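Local coordinates for protein HP0420 homologue (Helicobacter felis, PDB 3LW3) that is of unknown function but adopts a hotdog fold, a fold best known from thioesterases and dehydratases acting on acyl thioesters, at residues B[80-85]-B[126-131]; B[92-97]-B[116-121]; B[98-103]-B[110-115]. All coordinates share one frame; numbering follows the deposited sequence.

Contact 1: residues B[80-85]-B[126-131]; sequences SSMKVN and GDFEIL
Met82 and Phe128 pack alongside each other on the buried face of two antiparallel strands. They form a non-hydrogen-bonded pair. Met82 CB meets Phe128 CD1 at 3.8 Å. CG then sits between the Met82 N and carbonyl carbon (chi1 69°). Met82 SD lies 3.8 Å from Phe128 CE1 and oblique to the ring, a Met-aromatic contact. The chain bends at chi3 (66°), and Met82 CE touches Phe128 CE1 and CD1. Val84 CG1 reaches Phe128 CZ at 3.9 Å and also rests on Gly126 CA. The backbones bond through Lys83 and Asp127 in both directions. Ser80 and Ser81 together face the single residue Glu129, a classic beta bulge. Ser80 N bonds to Glu129 O, and Glu129 N to Ser81 O at 2.9 Å. On the other face Ser81 OG packs against Glu129 CG at 3.1 Å. The acids there turn to the next strand: Asp127 forms a salt bridge with Arg113, and Glu129 bonds Thr111. Strand 121-132 lies between 77-86 and 109-118. Helix 57-72 packs on Met82 and Phe128, and strand 77-86 pairs antiparallel with its partner strand, which continues the sheet into the second subunit.

Contact 2: residues B[92-97]-B[116-121]; sequences IKQEIY and GEFMEI
Gln94 sets its amide over the ring of Phe118. Gln94 NE2 stands 3.1 Å above the Phe118 ring plane, over the centre. The amide and ring planes are 78° apart. Gln94 is extended beyond CG (chi2 -171°) and crosses the Phe118 ring at about a right angle. On the way Gln94 CB and Gln94 CG touch Phe118 CE1, each at 3.7 Å. Gln94 OE1 accepts a bond from Glu91 N, and this helps fix the amide. Phe118 has CG anti to its backbone N (chi1 174°), beside the carbonyl carbon. There the ring is sandwiched, with Gln94 NE2 over one face and Met119 CG over the other. Glu95 O lies in the ring plane at the edge, 3.4 Å from Phe118 CD1. Ile96 CD1 reaches in and meets Phe118 CB at 3.8 Å.

Tyr97 and Glu117 form one antiparallel hydrogen-bonded pair, with Glu117 N to Tyr97 O at 2.8 Å. Beyond it the strands part. A water takes over, giving a proton to Glu95 O and accepting one from Met119 N. The type I' turn from Phe118 to Ile121 reverses the chain into strand 121-132. Regular pairing thus gives way to ring contacts and a water bridge at the strand end.

The chemistry is mixed. The amide nitrogen over the ring centre is consistent with a weak N-H...pi attraction, and the edge carbonyl would favour the positive rim of the ring.

Contact 3: residues B[98-103]-B[110-115]; sequences FNATIT and STIRVE
Ala100 CB sits against both Ile112 and Val114. Ala100 CB meets Ile112 CG2 at 3.7 Å and Val114 CG2 at 3.8 Å. These apolar contacts line one face of the strand pair. The side chains of Ile102 and Ile112 run alongside each other in the same direction, with Ile102 CG1 and Ile112 CG1 4.0 Å apart. At the other end Val114 has CG1 anti to its backbone N (chi1 -180°). This methyl meets Phe98 CB and lies near the plane of the Phe98 ring, at its edge. The Phe98 ring also packs edge-to-face with Phe124 and touches helix 57-72 at Ala63 and Ala64.

Backbone bonds tie the strands at Asn99 with Glu115 and at Thr101 with Arg113, two bonds to each pair. The straightest runs from Asn99 N to Glu115 O, at 2.9 Å and 172°. Thr103 N adds a fifth, to Thr111 O at 2.8 Å. Several CA-H...O contacts fill the intervals, among them Ala100 CA to Arg113 O.

The two segments are arms of the beta hairpin made by strands 96-105 and 109-118. It lies in the middle of the antiparallel sheet, which wraps around helix 57-72 as in other hotdog folds. Ala100 touches that helix at Ala71.

Polar groups occupy the other face. A water links Asn99 ND2 to Glu115 OE1, accepting from Asn99 ND2 at 3.0 Å and donating to the carboxylate. Asn99 OD1 bonds Thr39 on the neighbouring strand. Thr103 CG2 packs on Arg113 CB at 3.7 Å. The bent chain of Arg113 takes its guanidinium away from strand 96-105, and both Arg113 and Thr111 turn their polar ends to the acids of strand 121-132.

How the contacts relate
Contacts 2 and 3 hold the same hairpin, strands 96-105 and 109-118. Contact 3 takes its regular middle, and contact 2 the end where the strands separate. Contact 1 joins strand 121-132, the next in the same sheet, to 77-86. The centres of contacts 1 and 3 are about 9 Å apart. These two touch on both faces: a salt bridge joins the polar faces, and on the apolar side Phe128 CE2 packs on Val114 CG2 at 3.6 Å. Each has a buried apolar face toward helix 57-72 and a polar face turned outward. Contact 2 is farther from the chain centre and relies more on a ring, an amide and water. Of the three, contact 1 alone reaches the second subunit.

Contact 1: residues B[80-85]-B[126-131]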
loop_
_atom_site.group_PDB
_atom_site.type_symbol
_atom_site.label_atom_id
_atom_site.label_comp_id
_atom_site.label_asym_id
_atom_site.label_seq_id
_atom_site.Cartn_x
_atom_site.Cartn_y
_atom_site.Cartn_z
ATOM N N SER B 80 0.910 10.721 -3.605
ATOM C CA SER B 80 1.507 11.618 -2.595
ATOM C C SER B 80 0.964 11.433 -1.183
ATOM O O SER B 80 1.654 11.734 -0.190
ATOM C CB SER B 80 1.355 13.097 -3.005
ATOM O OG SER B 80 -0.002 13.406 -3.267
ATOM N N SER B 81 -0.283 10.979 -1.067
ATOM C CA SER B 81 -0.883 10.774 0.256
ATOM C C SER B 81 -2.144 9.953 0.133
ATOM O O SER B 81 -2.702 9.796 -0.961
ATOM C CB SER B 81 -1.170 12.090 0.978
ATOM O OG SER B 81 -2.202 12.783 0.348
ATOM N N MET B 82 -2.570 9.406 1.254
ATOM C CA MET B 82 -3.814 8.660 1.304
ATOM C C MET B 82 -4.390 8.651 2.698
ATOM O O MET B 82 -3.668 8.781 3.687
ATOM C CB MET B 82 -3.558 7.206 0.869
ATOM C CG MET B 82 -2.723 6.410 1.873
ATOM S SD MET B 82 -2.206 4.782 1.251
ATOM C CE MET B 82 -1.114 5.173 -0.087
ATOM N N LYS B 83 -5.710 8.514 2.768
ATOM C CA LYS B 83 -6.435 8.314 4.007
ATOM C C LYS B 83 -7.332 7.100 3.761
ATOM O O LYS B 83 -8.174 7.113 2.856
ATOM C CB LYS B 83 -7.284 9.520 4.321
ATOM C CG LYS B 83 -7.795 9.502 5.769
ATOM C CD LYS B 83 -9.088 8.670 5.911
ATOM C CE LYS B 83 -9.300 8.172 7.366
ATOM N NZ LYS B 83 -8.022 7.599 7.905
ATOM N N VAL B 84 -7.159 6.043 4.540
ATOM C CA VAL B 84 -7.803 4.771 4.203
ATOM C C VAL B 84 -8.315 4.058 5.452
ATOM O O VAL B 84 -7.709 4.157 6.557
ATOM C CB VAL B 84 -6.893 3.802 3.368
ATOM C CG1 VAL B 84 -6.357 4.469 2.130
ATOM C CG2 VAL B 84 -5.792 3.272 4.200
ATOM N N ASN B 85 -9.414 3.340 5.257
ATOM C CA ASN B 85 -10.073 2.543 6.313
ATOM C C ASN B 85 -10.116 1.090 5.857
ATOM O O ASN B 85 -10.639 0.768 4.764
ATOM C CB ASN B 85 -11.506 3.010 6.560
ATOM C CG ASN B 85 -11.573 4.445 7.052
ATOM O OD1 ASN B 85 -12.421 5.219 6.603
ATOM N ND2 ASN B 85 -10.691 4.810 7.954
ATOM N N GLY B 126 -11.045 4.339 0.722
ATOM C CA GLY B 126 -9.959 5.279 0.845
ATOM C C GLY B 126 -9.968 6.386 -0.167
ATOM O O GLY B 126 -10.550 6.204 -1.226
ATOM N N ASP B 127 -9.325 7.503 0.166
ATOM C CA ASP B 127 -9.041 8.586 -0.791
ATOM C C ASP B 127 -7.530 8.701 -1.009
ATOM O O ASP B 127 -6.758 8.714 -0.033
ATOM C CB ASP B 127 -9.624 9.917 -0.303
ATOM C CG ASP B 127 -11.138 9.891 -0.288
ATOM O OD1 ASP B 127 -11.721 9.564 -1.328
ATOM O OD2 ASP B 127 -11.773 10.124 0.767
ATOM N N PHE B 128 -7.111 8.747 -2.266
ATOM C CA PHE B 128 -5.701 8.837 -2.635
ATOM C C PHE B 128 -5.473 10.178 -3.331
ATOM O O PHE B 128 -6.293 10.598 -4.139
ATOM C CB PHE B 128 -5.319 7.711 -3.601
ATOM C CG PHE B 128 -5.424 6.349 -2.971
ATOM C CD1 PHE B 128 -4.300 5.716 -2.496
ATOM C CD2 PHE B 128 -6.686 5.754 -2.786
ATOM C CE1 PHE B 128 -4.411 4.481 -1.853
ATOM C CE2 PHE B 128 -6.810 4.533 -2.165
ATOM C CZ PHE B 128 -5.671 3.911 -1.663
ATOM N N GLU B 129 -4.361 10.820 -3.044
ATOM C CA GLU B 129 -4.009 12.048 -3.740
ATOM C C GLU B 129 -2.858 11.648 -4.658
ATOM O O GLU B 129 -1.922 10.942 -4.223
ATOM C CB GLU B 129 -3.572 13.145 -2.773
ATOM C CG GLU B 129 -4.539 13.367 -1.616
ATOM C CD GLU B 129 -5.876 13.932 -2.033
ATOM O OE1 GLU B 129 -5.884 14.671 -3.046
ATOM O OE2 GLU B 129 -6.920 13.641 -1.349
ATOM N N ILE B 130 -2.937 12.072 -5.926
ATOM C CA ILE B 130 -1.963 11.734 -6.925
ATOM C C ILE B 130 -1.407 12.995 -7.534
ATOM O O ILE B 130 -2.183 13.880 -7.862
ATOM C CB ILE B 130 -2.542 10.799 -8.030
ATOM C CG1 ILE B 130 -2.995 9.437 -7.415
ATOM C CG2 ILE B 130 -1.539 10.674 -9.169
ATOM C CD1 ILE B 130 -3.794 8.562 -8.366
ATOM N N LEU B 131 -0.079 13.093 -7.629
ATOM C CA LEU B 131 0.596 14.236 -8.280
ATOM C C LEU B 131 1.071 13.854 -9.697
ATOM O O LEU B 131 1.548 12.722 -9.922
ATOM C CB LEU B 131 1.801 14.719 -7.465
ATOM C CG LEU B 131 1.601 15.178 -6.023
ATOM C CD1 LEU B 131 2.904 15.730 -5.460
ATOM C CD2 LEU B 131 0.445 16.188 -5.883
#

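Contact 2: residues B[92-97]-B[116-121]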
loop_
_atom_site.group_PDB
_atom_site.type_symbol
_atom_site.label_atom_id
_atom_site.label_comp_id
_atom_site.label_asym_id
_atom_site.label_seq_id
_atom_site.Cartn_x
_atom_site.Cartn_y
_atom_site.Cartn_z
ATOM N N ILE B 92 -7.046 -15.431 2.864
ATOM C CA ILE B 92 -6.812 -15.978 1.532
ATOM C C ILE B 92 -8.104 -16.557 0.993
ATOM O O ILE B 92 -9.013 -16.884 1.745
ATOM C CB ILE B 92 -5.691 -17.041 1.534
ATOM C CG1 ILE B 92 -6.023 -18.121 2.546
ATOM C CG2 ILE B 92 -4.302 -16.382 1.772
ATOM C CD1 ILE B 92 -5.081 -19.328 2.446
ATOM N N LYS B 93 -8.190 -16.625 -0.328
ATOM C CA LYS B 93 -9.379 -17.136 -1.031
ATOM C C LYS B 93 -10.479 -16.111 -1.173
ATOM O O LYS B 93 -11.335 -16.279 -2.041
ATOM C CB LYS B 93 -9.950 -18.437 -0.427
ATOM C CG LYS B 93 -9.003 -19.637 -0.493
ATOM C CD LYS B 93 -9.744 -20.899 -0.038
ATOM C CE LYS B 93 -8.801 -22.062 0.293
ATOM N NZ LYS B 93 -9.518 -23.361 0.672
ATOM N N GLN B 94 -10.467 -15.034 -0.378
ATOM C CA GLN B 94 -11.477 -14.001 -0.601
ATOM C C GLN B 94 -11.129 -13.154 -1.822
ATOM O O GLN B 94 -10.074 -12.550 -1.845
ATOM C CB GLN B 94 -11.620 -13.103 0.637
ATOM C CG GLN B 94 -12.199 -13.783 1.875
ATOM C CD GLN B 94 -12.495 -12.762 2.970
ATOM O OE1 GLN B 94 -11.777 -12.694 3.989
ATOM N NE2 GLN B 94 -13.554 -11.943 2.767
ATOM N N GLU B 95 -12.044 -13.041 -2.780
ATOM C CA GLU B 95 -11.880 -12.110 -3.911
ATOM C C GLU B 95 -12.309 -10.705 -3.519
ATOM O O GLU B 95 -13.490 -10.476 -3.239
ATOM C CB GLU B 95 -12.775 -12.522 -5.076
ATOM C CG GLU B 95 -12.319 -13.768 -5.726
ATOM C CD GLU B 95 -13.067 -14.028 -7.023
ATOM O OE1 GLU B 95 -14.038 -13.267 -7.365
ATOM O OE2 GLU B 95 -12.644 -14.986 -7.696
ATOM N N ILE B 96 -11.372 -9.769 -3.511
ATOM C CA ILE B 96 -11.718 -8.341 -3.209
ATOM C C ILE B 96 -11.630 -7.452 -4.463
ATOM O O ILE B 96 -10.528 -7.332 -5.036
ATOM C CB ILE B 96 -10.756 -7.764 -2.160
ATOM C CG1 ILE B 96 -10.593 -8.735 -0.993
ATOM C CG2 ILE B 96 -11.256 -6.436 -1.647
ATOM C CD1 ILE B 96 -11.954 -9.065 -0.305
ATOM N N TYR B 97 -12.753 -6.864 -4.889
ATOM C CA TYR B 97 -12.753 -5.926 -6.040
ATOM C C TYR B 97 -12.550 -4.484 -5.563
ATOM O O TYR B 97 -13.316 -3.975 -4.724
ATOM C CB TYR B 97 -14.076 -6.044 -6.800
ATOM C CG TYR B 97 -14.134 -7.297 -7.624
ATOM C CD1 TYR B 97 -13.620 -7.331 -8.917
ATOM C CD2 TYR B 97 -14.650 -8.467 -7.073
ATOM C CE1 TYR B 97 -13.650 -8.482 -9.689
ATOM C CE2 TYR B 97 -14.669 -9.624 -7.811
ATOM C CZ TYR B 97 -14.191 -9.618 -9.121
ATOM O OH TYR B 97 -14.214 -10.785 -9.853
ATOM N N GLY B 116 -13.332 -1.002 -1.737
ATOM C CA GLY B 116 -13.048 -2.407 -1.962
ATOM C C GLY B 116 -14.235 -3.218 -1.496
ATOM O O GLY B 116 -14.771 -2.940 -0.388
ATOM N N GLU B 117 -14.649 -4.187 -2.310
ATOM C CA GLU B 117 -15.817 -4.991 -1.971
ATOM C C GLU B 117 -15.566 -6.472 -2.044
ATOM O O GLU B 117 -14.907 -6.969 -2.968
ATOM C CB GLU B 117 -16.976 -4.684 -2.886
ATOM C CG GLU B 117 -17.426 -3.249 -2.910
ATOM C CD GLU B 117 -18.580 -3.092 -3.891
ATOM O OE1 GLU B 117 -18.718 -3.894 -4.857
ATOM O OE2 GLU B 117 -19.354 -2.125 -3.705
ATOM N N PHE B 118 -16.174 -7.164 -1.088
ATOM C CA PHE B 118 -16.187 -8.617 -1.053
ATOM C C PHE B 118 -17.634 -9.040 -1.200
ATOM O O PHE B 118 -18.451 -8.659 -0.353
ATOM C CB PHE B 118 -15.675 -9.087 0.297
ATOM C CG PHE B 118 -15.775 -10.589 0.485
ATOM C CD1 PHE B 118 -15.104 -11.456 -0.365
ATOM C CD2 PHE B 118 -16.544 -11.142 1.535
ATOM C CE1 PHE B 118 -15.173 -12.868 -0.187
ATOM C CE2 PHE B 118 -16.643 -12.544 1.703
ATOM C CZ PHE B 118 -15.968 -13.416 0.847
ATOM N N MET B 119 -17.948 -9.808 -2.255
ATOM C CA MET B 119 -19.322 -10.249 -2.512
ATOM C C MET B 119 -20.288 -9.034 -2.432
ATOM O O MET B 119 -21.351 -9.110 -1.800
ATOM C CB MET B 119 -19.679 -11.364 -1.481
ATOM C CG MET B 119 -18.717 -12.566 -1.580
ATOM S SD MET B 119 -18.622 -13.276 -3.211
ATOM C CE MET B 119 -17.005 -14.003 -3.224
ATOM N N GLU B 120 -19.827 -7.902 -2.986
ATOM C CA GLU B 120 -20.589 -6.665 -3.053
ATOM C C GLU B 120 -20.812 -5.995 -1.675
ATOM O O GLU B 120 -21.702 -5.166 -1.531
ATOM C CB GLU B 120 -21.906 -6.905 -3.815
ATOM C CG GLU B 120 -21.604 -7.475 -5.205
ATOM C CD GLU B 120 -22.818 -7.765 -6.099
ATOM O OE1 GLU B 120 -22.827 -8.846 -6.748
ATOM O OE2 GLU B 120 -23.733 -6.921 -6.177
ATOM N N ILE B 121 -19.998 -6.355 -0.680
ATOM C CA ILE B 121 -20.039 -5.734 0.642
ATOM C C ILE B 121 -18.774 -4.925 0.834
ATOM O O ILE B 121 -17.696 -5.446 0.612
ATOM C CB ILE B 121 -20.124 -6.792 1.732
ATOM C CG1 ILE B 121 -21.342 -7.702 1.481
ATOM C CG2 ILE B 121 -20.146 -6.116 3.096
ATOM C CD1 ILE B 121 -21.201 -9.113 2.031
HETATM O O HOH W 1 -16.015 -10.333 -4.358
#

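Contact 3: residues B[98-103]-B[110-115]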
loop_
_atom_site.group_PDB
_atom_site.type_symbol
_atom_site.label_atom_id
_atom_site.label_comp_id
_atom_site.label_asym_id
_atom_site.label_seq_id
_atom_site.Cartn_x
_atom_site.Cartn_y
_atom_site.Cartn_z
ATOM N N PHE B 98 -11.501 -3.837 -6.078
ATOM C CA PHE B 98 -11.275 -2.434 -5.750
ATOM C C PHE B 98 -11.679 -1.562 -6.916
ATOM O O PHE B 98 -11.100 -1.666 -8.005
ATOM C CB PHE B 98 -9.807 -2.157 -5.425
ATOM C CG PHE B 98 -9.331 -2.868 -4.164
ATOM C CD1 PHE B 98 -9.345 -2.216 -2.921
ATOM C CD2 PHE B 98 -8.879 -4.185 -4.216
ATOM C CE1 PHE B 98 -8.901 -2.869 -1.785
ATOM C CE2 PHE B 98 -8.437 -4.839 -3.013
ATOM C CZ PHE B 98 -8.430 -4.159 -1.845
ATOM N N ASN B 99 -12.653 -0.690 -6.673
ATOM C CA ASN B 99 -13.223 0.198 -7.698
ATOM C C ASN B 99 -12.800 1.638 -7.398
ATOM O O ASN B 99 -13.189 2.175 -6.352
ATOM C CB ASN B 99 -14.751 0.073 -7.663
ATOM C CG ASN B 99 -15.225 -1.362 -7.877
ATOM O OD1 ASN B 99 -14.709 -2.071 -8.745
ATOM N ND2 ASN B 99 -16.186 -1.817 -7.057
ATOM N N ALA B 100 -11.995 2.219 -8.291
ATOM C CA ALA B 100 -11.477 3.594 -8.150
ATOM C C ALA B 100 -12.313 4.530 -9.020
ATOM O O ALA B 100 -12.642 4.217 -10.184
ATOM C CB ALA B 100 -10.073 3.653 -8.605
ATOM N N THR B 101 -12.528 5.737 -8.531
ATOM C CA THR B 101 -13.206 6.785 -9.307
ATOM C C THR B 101 -12.530 8.120 -8.983
ATOM O O THR B 101 -12.360 8.487 -7.806
ATOM C CB THR B 101 -14.709 6.885 -8.960
ATOM O OG1 THR B 101 -15.359 5.614 -9.089
ATOM C CG2 THR B 101 -15.438 7.992 -9.847
ATOM N N ILE B 102 -12.150 8.884 -10.002
ATOM C CA ILE B 102 -11.561 10.219 -9.743
ATOM C C ILE B 102 -12.663 11.112 -9.158
ATOM O O ILE B 102 -13.795 11.135 -9.694
ATOM C CB ILE B 102 -11.102 10.884 -11.063
ATOM C CG1 ILE B 102 -9.949 10.075 -11.724
ATOM C CG2 ILE B 102 -10.685 12.303 -10.813
ATOM C CD1 ILE B 102 -9.712 10.459 -13.155
ATOM N N THR B 103 -12.356 11.818 -8.076
ATOM C CA THR B 103 -13.302 12.769 -7.469
ATOM C C THR B 103 -12.962 14.268 -7.732
ATOM O O THR B 103 -13.862 15.117 -7.781
ATOM C CB THR B 103 -13.527 12.479 -5.958
ATOM O OG1 THR B 103 -12.271 12.595 -5.281
ATOM C CG2 THR B 103 -14.135 11.045 -5.788
ATOM N N SER B 110 -4.663 14.990 -8.735
ATOM C CA SER B 110 -6.021 14.453 -8.591
ATOM C C SER B 110 -6.276 13.777 -7.251
ATOM O O SER B 110 -5.321 13.351 -6.571
ATOM C CB SER B 110 -6.307 13.450 -9.710
ATOM O OG SER B 110 -6.153 14.053 -10.982
ATOM N N THR B 111 -7.557 13.683 -6.884
ATOM C CA THR B 111 -8.025 12.880 -5.768
ATOM C C THR B 111 -8.866 11.754 -6.368
ATOM O O THR B 111 -9.709 11.985 -7.253
ATOM C CB THR B 111 -8.906 13.679 -4.802
ATOM O OG1 THR B 111 -8.228 14.884 -4.389
ATOM C CG2 THR B 111 -9.272 12.841 -3.583
ATOM N N ILE B 112 -8.638 10.539 -5.862
ATOM C CA ILE B 112 -9.298 9.330 -6.373
ATOM C C ILE B 112 -9.849 8.595 -5.156
ATOM O O ILE B 112 -9.132 8.384 -4.156
ATOM C CB ILE B 112 -8.328 8.397 -7.175
ATOM C CG1 ILE B 112 -7.831 9.037 -8.486
ATOM C CG2 ILE B 112 -9.026 7.088 -7.600
ATOM C CD1 ILE B 112 -7.111 10.235 -8.414
ATOM N N ARG B 113 -11.121 8.233 -5.215
ATOM C CA ARG B 113 -11.768 7.479 -4.147
ATOM C C ARG B 113 -11.783 5.997 -4.547
ATOM O O ARG B 113 -12.080 5.656 -5.693
ATOM C CB ARG B 113 -13.193 8.014 -3.964
ATOM C CG ARG B 113 -14.162 7.080 -3.335
ATOM C CD ARG B 113 -14.210 7.221 -1.894
ATOM N NE ARG B 113 -14.150 8.613 -1.444
ATOM C CZ ARG B 113 -15.106 9.246 -0.762
ATOM N NH1 ARG B 113 -16.260 8.628 -0.460
ATOM N NH2 ARG B 113 -14.903 10.508 -0.376
ATOM N N VAL B 114 -11.447 5.120 -3.602
ATOM C CA VAL B 114 -11.398 3.688 -3.874
ATOM C C VAL B 114 -12.278 2.955 -2.867
ATOM O O VAL B 114 -12.226 3.236 -1.664
ATOM C CB VAL B 114 -9.969 3.109 -3.854
ATOM C CG1 VAL B 114 -10.000 1.635 -4.153
ATOM C CG2 VAL B 114 -9.092 3.798 -4.907
ATOM N N GLU B 115 -13.144 2.072 -3.346
ATOM C CA GLU B 115 -13.919 1.220 -2.435
ATOM C C GLU B 115 -13.563 -0.202 -2.768
ATOM O O GLU B 115 -13.475 -0.582 -3.935
ATOM C CB GLU B 115 -15.396 1.399 -2.637
ATOM C CG GLU B 115 -15.847 2.792 -2.299
ATOM C CD GLU B 115 -17.336 2.981 -2.430
ATOM O OE1 GLU B 115 -18.038 2.100 -2.996
ATOM O OE2 GLU B 115 -17.804 4.038 -1.969
HETATM O O HOH W 2 -17.608 0.318 -5.452
#